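Local coordinates for lactaldehyde dehydrogenase (PDB 2IMP), which catalyses the irreversible NAD-dependent oxidation of L-lactaldehyde to L-lactate in L-fucose and L-rhamnose degradation, and also oxidises glycolaldehyde, at the interface of chains A and B. Sequence-based numbering; all coordinates share one arbitrary frame. Chains: chain A/B, Lactaldehyde dehydrogenase.

The interface of chains A and B. Residues chain A 231, 235, 252, 453-454, 456; chain B 243-245.
B:Ile245 pushes its side chain into chain A among A:Leu252, A:Glu235, A:Val231 and A:Lys454, and it buries more surface here than any other residue of the patch. A chi1 of -44° sets its CG1 anti to its own carbonyl carbon, and with chi2 at -61° the CD1 methyl meets A:Leu252 tip to tip, CD1 to CD1 at 3.6 Å. The A:Glu235 side chain crosses that of B:Ile245 at about a right angle and offers its aliphatic part, with CG 3.5 Å from B:Ile245 CD1. A:Val231 crosses B:Ile245 obliquely, its CG2 4.0 Å from B:Ile245 CG1.

A:Lys454 comes next in buried surface. Its chain runs extended beyond CG past the backbone of B:Asn244, CG lying 3.5 Å from the B:Asn244 carbonyl O and CE 4.0 Å from B:Asn244 CA. The side-chain nitrogen NZ ends 3.9 Å from the amide oxygen OD1 of B:Asn244, too far for a hydrogen bond, so any attraction there is at most a weak electrostatic one. The carboxylate oxygen OE1 of A:Glu235 meets the B:Lys243 carbonyl O at 3.5 Å without a bond, a pairing of oxygens that would probably be mildly unfavourable unless a donor nearby offsets it. An alanine in place of A:Glu235 would probably open a gap beside the B:Ile245 methyl and leave that side chain freer to turn.

Polar linkage across the patch is carried by a water, which joins the carbonyl oxygens of A:Arg453, A:Gly456 and B:Ile245; its distance to B:Ile245 O is 2.8 Å.

The patch belongs to a two-fold interface of the homotetramer, so a twin occurs with the chains exchanged. Chain A supplies the start of helix 231-242, the loop at A:Leu252 and the turn that follows strand 452-453, while chain B inserts the segment just beyond its own copy of that helix. A:Leu252 directly follows the active-site residue A:Glu251, about 8 Å from the centre of the patch, so this subunit contact may help support the catalytic loop.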
ATOM      1  N   VAL A 231     -13.447  29.073  -9.362  1.00 16.95           N
ATOM      2  CA  VAL A 231     -14.318  28.532  -8.335  1.00 17.53           C
ATOM      3  C   VAL A 231     -15.813  28.713  -8.681  1.00 18.91           C
ATOM      4  O   VAL A 231     -16.653  27.890  -8.316  1.00 19.29           O
ATOM      5  CB  VAL A 231     -14.025  29.184  -6.954  1.00 17.40           C
ATOM      6  CG1 VAL A 231     -14.340  30.666  -6.993  1.00 17.86           C
ATOM      7  CG2 VAL A 231     -14.839  28.497  -5.875  1.00 15.27           C
ATOM      8  N   GLU A 235     -18.456  25.596  -8.986  1.00 17.41           N
ATOM      9  CA  GLU A 235     -19.699  25.540  -8.221  1.00 18.44           C
ATOM     10  C   GLU A 235     -20.901  25.135  -9.098  1.00 17.81           C
ATOM     11  O   GLU A 235     -21.736  24.320  -8.705  1.00 17.65           O
ATOM     12  CB  GLU A 235     -20.006  26.899  -7.593  1.00 19.15           C
ATOM     13  CG  GLU A 235     -19.053  27.347  -6.501  1.00 26.54           C
ATOM     14  CD  GLU A 235     -19.330  28.784  -6.062  1.00 30.12           C
ATOM     15  OE1 GLU A 235     -20.522  29.120  -5.865  1.00 30.53           O
ATOM     16  OE2 GLU A 235     -18.364  29.568  -5.913  1.00 26.43           O
ATOM     17  N   LEU A 252      -9.798  24.349  -8.441  1.00 17.41           N
ATOM     18  CA  LEU A 252     -10.228  25.723  -8.646  1.00 19.97           C
ATOM     19  C   LEU A 252      -9.247  26.859  -8.252  1.00 22.37           C
ATOM     20  O   LEU A 252      -9.672  27.920  -7.805  1.00 24.70           O
ATOM     21  CB  LEU A 252     -11.578  25.895  -7.934  1.00 15.62           C
ATOM     22  CG  LEU A 252     -12.521  24.702  -8.197  1.00 16.28           C
ATOM     23  CD1 LEU A 252     -13.764  24.776  -7.308  1.00 12.83           C
ATOM     24  CD2 LEU A 252     -12.914  24.675  -9.679  1.00 12.96           C
ATOM     25  N   ARG A 453     -10.165  23.052   1.196  1.00 13.03           N
ATOM     26  CA  ARG A 453     -11.241  24.028   1.156  1.00 12.73           C
ATOM     27  C   ARG A 453     -11.822  24.254  -0.267  1.00 12.84           C
ATOM     28  O   ARG A 453     -12.138  23.286  -0.955  1.00 14.17           O
ATOM     29  CB  ARG A 453     -10.752  25.346   1.778  1.00 12.71           C
ATOM     30  CG  ARG A 453     -10.312  25.187   3.245  1.00 13.32           C
ATOM     31  CD  ARG A 453      -9.900  26.513   3.901  1.00 12.67           C
ATOM     32  NE  ARG A 453      -8.602  27.008   3.439  1.00 13.68           N
ATOM     33  CZ  ARG A 453      -7.431  26.467   3.767  1.00 14.37           C
ATOM     34  NH1 ARG A 453      -7.384  25.406   4.563  1.00 12.20           N
ATOM     35  NH2 ARG A 453      -6.302  26.995   3.308  1.00 14.57           N
ATOM     36  N   LYS A 454     -11.951  25.503  -0.704  1.00 12.45           N
ATOM     37  CA  LYS A 454     -12.522  25.760  -2.024  1.00 14.03           C
ATOM     38  C   LYS A 454     -11.584  25.509  -3.224  1.00 14.47           C
ATOM     39  O   LYS A 454     -11.998  25.640  -4.374  1.00 14.54           O
ATOM     40  CB  LYS A 454     -13.087  27.184  -2.098  1.00 17.43           C
ATOM     41  CG  LYS A 454     -14.279  27.412  -1.184  1.00 21.29           C
ATOM     42  CD  LYS A 454     -14.953  28.750  -1.457  1.00 26.76           C
ATOM     43  CE  LYS A 454     -16.127  28.972  -0.511  1.00 32.46           C
ATOM     44  NZ  LYS A 454     -16.863  30.239  -0.802  1.00 37.26           N
ATOM     45  N   GLY A 456     -10.710  22.815  -4.288  1.00 17.13           N
ATOM     46  CA  GLY A 456     -11.149  21.649  -5.032  1.00 17.51           C
ATOM     47  C   GLY A 456     -11.683  20.418  -4.323  1.00 16.25           C
ATOM     48  O   GLY A 456     -11.941  20.394  -3.114  1.00 13.83           O
TER
ATOM     49  N   LYS B 243     -22.167  24.954  -3.340  1.00 17.90           N
ATOM     50  CA  LYS B 243     -21.974  26.377  -3.087  1.00 19.52           C
ATOM     51  C   LYS B 243     -20.605  26.723  -2.454  1.00 18.98           C
ATOM     52  O   LYS B 243     -20.042  27.785  -2.703  1.00 20.59           O
ATOM     53  CB  LYS B 243     -23.099  26.908  -2.187  1.00 22.09           C
ATOM     54  CG  LYS B 243     -24.472  26.902  -2.855  1.00 26.79           C
ATOM     55  CD  LYS B 243     -25.543  27.497  -1.943  1.00 30.11           C
ATOM     56  CE  LYS B 243     -26.853  27.734  -2.694  1.00 32.51           C
ATOM     57  NZ  LYS B 243     -27.426  26.487  -3.282  1.00 33.47           N
ATOM     58  N   ASN B 244     -20.097  25.819  -1.629  1.00 17.13           N
ATOM     59  CA  ASN B 244     -18.811  26.026  -0.986  1.00 16.67           C
ATOM     60  C   ASN B 244     -17.761  24.984  -1.399  1.00 14.65           C
ATOM     61  O   ASN B 244     -16.705  24.868  -0.773  1.00 16.49           O
ATOM     62  CB  ASN B 244     -18.982  26.000   0.536  1.00 16.62           C
ATOM     63  CG  ASN B 244     -19.963  27.049   1.030  1.00 20.78           C
ATOM     64  OD1 ASN B 244     -19.765  28.244   0.828  1.00 22.77           O
ATOM     65  ND2 ASN B 244     -21.025  26.602   1.685  1.00 22.89           N
ATOM     66  N   ILE B 245     -18.053  24.252  -2.468  1.00 13.93           N
ATOM     67  CA  ILE B 245     -17.151  23.206  -2.923  1.00 12.31           C
ATOM     68  C   ILE B 245     -16.852  22.207  -1.771  1.00 13.88           C
ATOM     69  O   ILE B 245     -15.733  21.716  -1.603  1.00 12.59           O
ATOM     70  CB  ILE B 245     -15.817  23.794  -3.438  1.00 12.17           C
ATOM     71  CG1 ILE B 245     -16.092  25.014  -4.325  1.00 11.82           C
ATOM     72  CG2 ILE B 245     -15.051  22.731  -4.250  1.00 11.26           C
ATOM     73  CD1 ILE B 245     -16.926  24.698  -5.571  1.00 10.07           C
TER
HETATM   74  O   HOH W   1     -13.343  20.800  -0.574  1.00 18.53           O